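Local coordinates for CBS domain protein (Bacillus anthracis, PDB 3LQN), which is of unknown function but carries two CBS domains, a pair that in many other proteins senses adenine nucleotides and probably serves a regulatory role here, at residues E25-V30 / S46-I51; Y58-L63 / G126-I131. All blocks are in the same frame, centred on the assembly; numbering follows the deposited sequence.

Contact 1: E25-V30 / S46-I51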
ATOM      1  N   GLU A  25       6.463 -13.910  13.192  1.00 29.83           N
ATOM      2  CA  GLU A  25       7.301 -14.862  12.470  1.00 31.88           C
ATOM      3  C   GLU A  25       7.051 -14.911  10.960  1.00 30.62           C
ATOM      4  O   GLU A  25       7.901 -15.401  10.246  1.00 33.93           O
ATOM      5  CB  GLU A  25       7.301 -16.241  13.121  1.00 36.68           C
ATOM      6  CG  GLU A  25       6.105 -17.064  12.785  1.00 44.87           C
ATOM      7  CD  GLU A  25       4.898 -16.691  13.606  1.00 55.78           C
ATOM      8  OE1 GLU A  25       3.816 -17.268  13.346  1.00 63.82           O
ATOM      9  OE2 GLU A  25       5.035 -15.842  14.516  1.00 52.65           O
ATOM     10  N   LYS A  26       5.948 -14.344  10.453  1.00 23.61           N
ATOM     11  CA  LYS A  26       5.697 -14.341   9.032  1.00 27.70           C
ATOM     12  C   LYS A  26       6.085 -12.981   8.421  1.00 30.83           C
ATOM     13  O   LYS A  26       5.808 -12.721   7.259  1.00 32.34           O
ATOM     14  CB  LYS A  26       4.216 -14.567   8.763  1.00 28.46           C
ATOM     15  CG  LYS A  26       3.710 -15.932   9.313  1.00 35.00           C
ATOM     16  CD  LYS A  26       2.236 -16.138   8.981  1.00 37.23           C
ATOM     17  CE  LYS A  26       1.711 -17.429   9.636  1.00 48.09           C
ATOM     18  NZ  LYS A  26       0.232 -17.538   9.415  1.00 56.99           N
ATOM     19  N   VAL A  27       6.650 -12.109   9.245  1.00 26.21           N
ATOM     20  CA  VAL A  27       6.939 -10.725   8.806  1.00 25.23           C
ATOM     21  C   VAL A  27       8.428 -10.479   8.786  1.00 22.73           C
ATOM     22  O   VAL A  27       9.107 -10.687   9.792  1.00 23.69           O
ATOM     23  CB  VAL A  27       6.268  -9.687   9.748  1.00 23.41           C
ATOM     24  CG1 VAL A  27       6.513  -8.243   9.260  1.00 23.83           C
ATOM     25  CG2 VAL A  27       4.752  -9.974   9.837  1.00 27.43           C
ATOM     26  N   ALA A  28       8.954 -10.010   7.647  1.00 29.28           N
ATOM     27  CA  ALA A  28      10.371  -9.646   7.591  1.00 30.19           C
ATOM     28  C   ALA A  28      10.611  -8.389   8.448  1.00 21.47           C
ATOM     29  O   ALA A  28       9.653  -7.618   8.679  1.00 24.29           O
ATOM     30  CB  ALA A  28      10.830  -9.385   6.138  1.00 27.67           C
ATOM     31  N   HIS A  29      11.854  -8.223   8.892  1.00 28.86           N
ATOM     32  CA  HIS A  29      12.287  -7.035   9.665  1.00 25.48           C
ATOM     33  C   HIS A  29      13.736  -6.669   9.323  1.00 29.53           C
ATOM     34  O   HIS A  29      14.449  -7.461   8.675  1.00 27.76           O
ATOM     35  CB  HIS A  29      12.120  -7.312  11.194  1.00 21.47           C
ATOM     36  CG  HIS A  29      12.941  -8.450  11.710  1.00 30.75           C
ATOM     37  ND1 HIS A  29      12.417  -9.710  11.930  1.00 34.27           N
ATOM     38  CD2 HIS A  29      14.240  -8.520  12.106  1.00 41.28           C
ATOM     39  CE1 HIS A  29      13.356 -10.501  12.407  1.00 40.42           C
ATOM     40  NE2 HIS A  29      14.476  -9.803  12.524  1.00 35.20           N
ATOM     41  N   VAL A  30      14.166  -5.489   9.762  1.00 23.65           N
ATOM     42  CA  VAL A  30      15.556  -5.071   9.741  1.00 24.25           C
ATOM     43  C   VAL A  30      15.903  -4.413  11.088  1.00 21.98           C
ATOM     44  O   VAL A  30      15.026  -4.207  11.930  1.00 27.90           O
ATOM     45  CB  VAL A  30      15.834  -4.083   8.541  1.00 23.01           C
ATOM     46  CG1 VAL A  30      15.760  -4.853   7.217  1.00 26.17           C
ATOM     47  CG2 VAL A  30      14.824  -2.912   8.557  1.00 20.68           C
ATOM     48  N   SER A  46      10.455  -9.779   0.233  1.00 27.44           N
ATOM     49  CA  SER A  46       9.392 -10.247   1.117  1.00 34.46           C
ATOM     50  C   SER A  46       8.006  -9.968   0.545  1.00 34.65           C
ATOM     51  O   SER A  46       7.068 -10.675   0.836  1.00 35.35           O
ATOM     52  CB  SER A  46       9.522  -9.600   2.492  1.00 25.26           C
ATOM     53  OG  SER A  46       9.089  -8.271   2.495  1.00 26.13           O
ATOM     54  N   GLY A  47       7.909  -8.959  -0.313  1.00 35.04           N
ATOM     55  CA  GLY A  47       6.626  -8.545  -0.858  1.00 39.26           C
ATOM     56  C   GLY A  47       5.832  -7.636   0.068  1.00 41.97           C
ATOM     57  O   GLY A  47       4.700  -7.293  -0.246  1.00 34.77           O
ATOM     58  N   TYR A  48       6.420  -7.243   1.197  1.00 37.35           N
ATOM     59  CA  TYR A  48       5.823  -6.227   2.078  1.00 33.58           C
ATOM     60  C   TYR A  48       6.192  -4.826   1.574  1.00 29.98           C
ATOM     61  O   TYR A  48       7.271  -4.634   1.027  1.00 34.89           O
ATOM     62  CB  TYR A  48       6.344  -6.415   3.515  1.00 38.49           C
ATOM     63  CG  TYR A  48       5.667  -7.544   4.234  1.00 40.97           C
ATOM     64  CD1 TYR A  48       4.493  -7.329   4.932  1.00 46.05           C
ATOM     65  CD2 TYR A  48       6.209  -8.836   4.230  1.00 40.86           C
ATOM     66  CE1 TYR A  48       3.853  -8.360   5.596  1.00 52.51           C
ATOM     67  CE2 TYR A  48       5.578  -9.879   4.906  1.00 41.45           C
ATOM     68  CZ  TYR A  48       4.395  -9.630   5.587  1.00 46.18           C
ATOM     69  OH  TYR A  48       3.745 -10.638   6.261  1.00 44.59           O
ATOM     70  N   SER A  49       5.290  -3.858   1.735  1.00 27.86           N
ATOM     71  CA  SER A  49       5.583  -2.513   1.301  1.00 29.34           C
ATOM     72  C   SER A  49       6.181  -1.784   2.474  1.00 22.73           C
ATOM     73  O   SER A  49       6.800  -0.737   2.297  1.00 28.13           O
ATOM     74  CB  SER A  49       4.308  -1.788   0.868  1.00 37.82           C
ATOM     75  OG  SER A  49       3.360  -1.889   1.920  1.00 54.78           O
ATOM     76  N   ALA A  50       6.008  -2.350   3.659  1.00 25.85           N
ATOM     77  CA  ALA A  50       6.689  -1.857   4.835  1.00 23.73           C
ATOM     78  C   ALA A  50       7.038  -2.998   5.800  1.00 20.66           C
ATOM     79  O   ALA A  50       6.344  -4.035   5.897  1.00 26.81           O
ATOM     80  CB  ALA A  50       5.815  -0.738   5.539  1.00 25.17           C
ATOM     81  N   ILE A  51       8.089  -2.796   6.573  1.00 18.79           N
ATOM     82  CA  ILE A  51       8.487  -3.771   7.589  1.00 22.09           C
ATOM     83  C   ILE A  51       8.951  -3.071   8.837  1.00 16.86           C
ATOM     84  O   ILE A  51       9.406  -1.909   8.786  1.00 18.27           O
ATOM     85  CB  ILE A  51       9.618  -4.719   7.089  1.00 23.50           C
ATOM     86  CG1 ILE A  51      10.811  -3.893   6.577  1.00 25.63           C
ATOM     87  CG2 ILE A  51       9.072  -5.660   6.044  1.00 26.04           C
ATOM     88  CD1 ILE A  51      12.086  -4.731   6.276  1.00 24.25           C
TER
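Val27 lies over one face of the Tyr48 ring with its CG1 methyl. The two side chains cross at about a right angle. The other branch, Val27 CG2, reaches the phenol end, 3.8 Å from Tyr48 OH. At the ring edge, in its plane, sits Ser46 CB. Lys26 O and Ala28 N approach the ring obliquely. The phenol OH donates to Lys26 O over 3.1 Å. It comes in above the carbonyl plane, 48° out of it. Tyr48 CG stands anti to its own carbonyl carbon (chi1 -78°), which starts the ring toward the loop.

The backbone of Tyr48 is held too. Its N donates to Ser46 OG over 3.1 Å, nearly straight at 165°, and this makes an ST turn at the end of helix 36-46. Ser46 OG also bonds to Leu43 O. Gly47, between Ser46 and Tyr48, leaves helical geometry with positive phi.

Both segments belong to the first CBS domain. The loop 25-30 precedes helix 36-46, and the chain returns through 46-51 into strand 50-54. The contact therefore packs the loop ahead of the helix against the turn that follows it. Val42 of helix 36-46 touches both Ala28 and Ile51.

The CB of Ala28 points toward segment 46-51. It meets Ser46 CB at 3.9 Å and Ile51 CG2 at 4.1 Å. Ala28 O presses against Ile51 instead of a donor, with CB at 3.3 Å. That oxygen is buried and has no polar partner in the model. At the far end Ile51 CD1 packs on Val30 CG1 at 3.8 Å, the two side chains crossing at about a right angle. Val30 also has backbone hydrogen bonds with Pro52 and Leu54 of strand 50-54.

Contact 2: Y58-L63 / G126-I131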
ATOM      1  N   TYR A  58      14.251  -7.695  19.896  0.50 24.63           N
ATOM      2  CA  TYR A  58      13.045  -7.855  19.111  0.50 26.12           C
ATOM      3  C   TYR A  58      11.955  -6.886  19.620  0.50 27.23           C
ATOM      4  O   TYR A  58      10.753  -7.179  19.585  0.50 26.07           O
ATOM      5  CB  TYR A  58      12.635  -9.339  19.142  0.50 26.35           C
ATOM      6  CG  TYR A  58      13.446 -10.231  18.198  0.50 28.39           C
ATOM      7  CD1 TYR A  58      13.004 -10.464  16.902  0.50 29.69           C
ATOM      8  CD2 TYR A  58      14.629 -10.856  18.607  0.50 30.70           C
ATOM      9  CE1 TYR A  58      13.704 -11.269  16.041  0.50 34.36           C
ATOM     10  CE2 TYR A  58      15.333 -11.680  17.746  0.50 28.47           C
ATOM     11  CZ  TYR A  58      14.858 -11.878  16.462  0.50 41.33           C
ATOM     12  OH  TYR A  58      15.523 -12.690  15.580  0.50 49.57           O
ATOM     13  N   LYS A  59      12.399  -5.708  20.066  1.00 23.20           N
ATOM     14  CA  LYS A  59      11.504  -4.608  20.400  1.00 24.66           C
ATOM     15  C   LYS A  59      11.372  -3.676  19.215  1.00 24.51           C
ATOM     16  O   LYS A  59      12.302  -3.490  18.444  1.00 25.11           O
ATOM     17  CB  LYS A  59      11.973  -3.880  21.673  1.00 25.21           C
ATOM     18  CG  LYS A  59      11.686  -4.764  22.890  1.00 27.82           C
ATOM     19  CD  LYS A  59      12.228  -4.238  24.206  1.00 37.12           C
ATOM     20  CE  LYS A  59      11.859  -5.226  25.300  1.00 42.92           C
ATOM     21  NZ  LYS A  59      11.559  -4.511  26.574  1.00 42.88           N
ATOM     22  N   LEU A  60      10.192  -3.096  19.068  1.00 26.00           N
ATOM     23  CA  LEU A  60       9.840  -2.255  17.942  1.00 29.95           C
ATOM     24  C   LEU A  60      10.399  -0.840  18.096  1.00 36.54           C
ATOM     25  O   LEU A  60      10.159  -0.184  19.116  1.00 32.61           O
ATOM     26  CB  LEU A  60       8.293  -2.233  17.839  1.00 24.08           C
ATOM     27  CG  LEU A  60       7.797  -1.416  16.670  1.00 23.69           C
ATOM     28  CD1 LEU A  60       8.271  -2.061  15.293  1.00 23.93           C
ATOM     29  CD2 LEU A  60       6.257  -1.248  16.775  1.00 22.10           C
ATOM     30  N   HIS A  61      11.164  -0.395  17.099  1.00 33.43           N
ATOM     31  CA  HIS A  61      11.714   0.969  17.012  1.00 40.28           C
ATOM     32  C   HIS A  61      11.023   1.860  15.998  1.00 38.65           C
ATOM     33  O   HIS A  61      10.963   3.074  16.147  1.00 44.46           O
ATOM     34  CB  HIS A  61      13.200   0.909  16.688  1.00 41.95           C
ATOM     35  CG  HIS A  61      14.050   0.658  17.885  0.98 48.64           C
ATOM     36  ND1 HIS A  61      15.126   1.455  18.206  0.90 53.78           N
ATOM     37  CD2 HIS A  61      13.952  -0.265  18.863  0.83 52.14           C
ATOM     38  CE1 HIS A  61      15.674   1.006  19.325  0.72 56.88           C
ATOM     39  NE2 HIS A  61      14.981  -0.032  19.746  0.89 51.01           N
ATOM     40  N   GLY A  62      10.497   1.277  14.946  1.00 25.11           N
ATOM     41  CA  GLY A  62       9.895   2.083  13.929  1.00 25.37           C
ATOM     42  C   GLY A  62       9.521   1.220  12.771  1.00 26.60           C
ATOM     43  O   GLY A  62       9.603   0.011  12.870  1.00 26.36           O
ATOM     44  N   LEU A  63       9.148   1.849  11.676  1.00 23.77           N
ATOM     45  CA  LEU A  63       8.761   1.134  10.450  1.00 24.34           C
ATOM     46  C   LEU A  63       9.618   1.673   9.322  1.00 29.41           C
ATOM     47  O   LEU A  63       9.945   2.865   9.321  1.00 25.64           O
ATOM     48  CB  LEU A  63       7.332   1.455  10.043  1.00 24.56           C
ATOM     49  CG  LEU A  63       6.131   0.580  10.414  1.00 32.94           C
ATOM     50  CD1 LEU A  63       4.843   1.111   9.709  1.00 35.56           C
ATOM     51  CD2 LEU A  63       6.391  -0.862  10.034  1.00 28.25           C
ATOM     52  N   GLY A 126       6.624  -4.261  24.800  1.00 47.52           N
ATOM     53  CA  GLY A 126       7.119  -3.653  23.578  1.00 42.48           C
ATOM     54  C   GLY A 126       7.784  -4.594  22.583  1.00 29.09           C
ATOM     55  O   GLY A 126       8.328  -4.142  21.565  1.00 33.74           O
ATOM     56  N   TYR A 127       7.722  -5.895  22.859  1.00 34.67           N
ATOM     57  CA  TYR A 127       8.218  -6.852  21.892  1.00 29.14           C
ATOM     58  C   TYR A 127       7.277  -6.770  20.711  1.00 30.90           C
ATOM     59  O   TYR A 127       6.055  -6.693  20.894  1.00 30.08           O
ATOM     60  CB  TYR A 127       8.240  -8.298  22.435  1.00 29.40           C
ATOM     61  CG  TYR A 127       9.277  -8.496  23.552  1.00 42.21           C
ATOM     62  CD1 TYR A 127      10.639  -8.633  23.266  1.00 39.79           C
ATOM     63  CD2 TYR A 127       8.884  -8.520  24.884  1.00 44.66           C
ATOM     64  CE1 TYR A 127      11.590  -8.782  24.309  1.00 36.34           C
ATOM     65  CE2 TYR A 127       9.816  -8.667  25.914  1.00 43.81           C
ATOM     66  CZ  TYR A 127      11.155  -8.797  25.616  1.00 47.41           C
ATOM     67  OH  TYR A 127      12.041  -8.953  26.665  1.00 49.17           O
ATOM     68  N   PHE A 128       7.828  -6.882  19.515  1.00 28.15           N
ATOM     69  CA  PHE A 128       7.024  -6.933  18.293  1.00 25.89           C
ATOM     70  C   PHE A 128       6.324  -8.304  18.195  1.00 24.76           C
ATOM     71  O   PHE A 128       6.968  -9.328  18.334  1.00 24.43           O
ATOM     72  CB  PHE A 128       7.981  -6.720  17.108  1.00 23.88           C
ATOM     73  CG  PHE A 128       7.340  -6.901  15.781  1.00 23.76           C
ATOM     74  CD1 PHE A 128       6.292  -6.077  15.379  1.00 23.60           C
ATOM     75  CD2 PHE A 128       7.721  -7.941  14.964  1.00 26.62           C
ATOM     76  CE1 PHE A 128       5.683  -6.249  14.125  1.00 22.42           C
ATOM     77  CE2 PHE A 128       7.096  -8.134  13.733  1.00 23.38           C
ATOM     78  CZ  PHE A 128       6.085  -7.290  13.319  1.00 20.53           C
ATOM     79  N   GLU A 129       5.013  -8.298  17.918  0.64 26.01           N
ATOM     80  CA  GLU A 129       4.168  -9.500  17.960  0.64 24.48           C
ATOM     81  C   GLU A 129       3.500  -9.847  16.634  0.64 26.98           C
ATOM     82  O   GLU A 129       3.074 -10.989  16.416  0.64 22.19           O
ATOM     83  CB  GLU A 129       3.067  -9.294  19.017  0.64 26.61           C
ATOM     84  CG  GLU A 129       3.660  -9.241  20.411  0.64 23.87           C
ATOM     85  CD  GLU A 129       4.381 -10.537  20.783  0.64 34.14           C
ATOM     86  OE1 GLU A 129       5.400 -10.490  21.532  0.64 34.72           O
ATOM     87  OE2 GLU A 129       3.927 -11.617  20.336  0.64 36.46           O
ATOM     88  N   GLY A 130       3.381  -8.843  15.777  1.00 21.86           N
ATOM     89  CA  GLY A 130       2.768  -9.006  14.479  1.00 21.55           C
ATOM     90  C   GLY A 130       2.346  -7.687  13.820  1.00 22.54           C
ATOM     91  O   GLY A 130       2.561  -6.588  14.347  1.00 21.90           O
ATOM     92  N   ILE A 131       1.661  -7.805  12.690  1.00 19.99           N
ATOM     93  CA  ILE A 131       1.172  -6.592  12.019  1.00 18.55           C
ATOM     94  C   ILE A 131      -0.309  -6.772  11.714  1.00 23.70           C
ATOM     95  O   ILE A 131      -0.792  -7.899  11.453  1.00 27.47           O
ATOM     96  CB  ILE A 131       1.987  -6.269  10.742  1.00 21.26           C
ATOM     97  CG1 ILE A 131       1.794  -7.355   9.688  1.00 27.15           C
ATOM     98  CG2 ILE A 131       3.453  -6.101  11.068  1.00 26.51           C
ATOM     99  CD1 ILE A 131       1.937  -6.795   8.253  1.00 26.62           C
TER
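Lys59 and Tyr127 face each other as a non-hydrogen-bonded antiparallel pair, a single beta bridge. Two backbone bonds flank it. Phe128 N donates to Tyr58 O over 2.9 Å, with an N-H...O angle of 171°. Leu60 N donates to Gly126 O over 3.3 Å. The same two oxygens also take CA-H...O contacts, from Tyr127 CA to Tyr58 O and from Lys59 CA to Gly126 O, each 3.4 Å.

The Lys59 side chain extends over one face of the Tyr127 ring. Its CE is a CH-pi partner, 3.9 Å from the ring centroid and offset toward the rim. Beyond it NZ stands 4.8 Å from the centroid, 25° off the normal, a cation-pi contact. The chain bends at chi4 (-145°), and NZ bonds to Asp125 O. Next to the bridge, Leu60 CD1 comes obliquely to the Phe128 ring, CD1 to CD1 4.5 Å.

The second shell repeats itself in the two halves. Lys59 N bonds to Asp55 OD1, and Tyr127 N to Asn123 OD1. Each strand then has a classic beta bulge, His61-Gly62 facing Val53 and Glu129-Gly130 facing Ala121. Each half is an antiparallel hairpin of one CBS domain, strands 50-54 and 60-65 in one and 118-122 and 128-133 in the other. The two hairpins meet near their turns. This suits the pseudo-twofold pairing of tandem CBS domains.

Two backbone bonds, a lysine over an aromatic face and apolar side chains join the domains here. The ammonium group has both a pi face and a carbonyl oxygen, which would favour its charged form.

Contact 1 is internal to the first CBS domain, whereas contact 2 joins that domain to the second. Their centres lie 12 Å apart, and strands 50-54 and 60-65, neighbours in one sheet, connect them. They touch directly: Ile51 O is 3.4 Å from Leu63 CD2. Tyr48 CE1 lies 3.6 Å from Ile131 CD1, so the ring fixed in contact 1 also meets the second domain. His29 and Tyr58 bring their rings together at about 75°, CE1 to CE1 3.7 Å. Their side chains each lie about 4 Å from a bound formic acid and a bound sulfate. Both probably come from the crystallisation liquor, but they may mark a pocket.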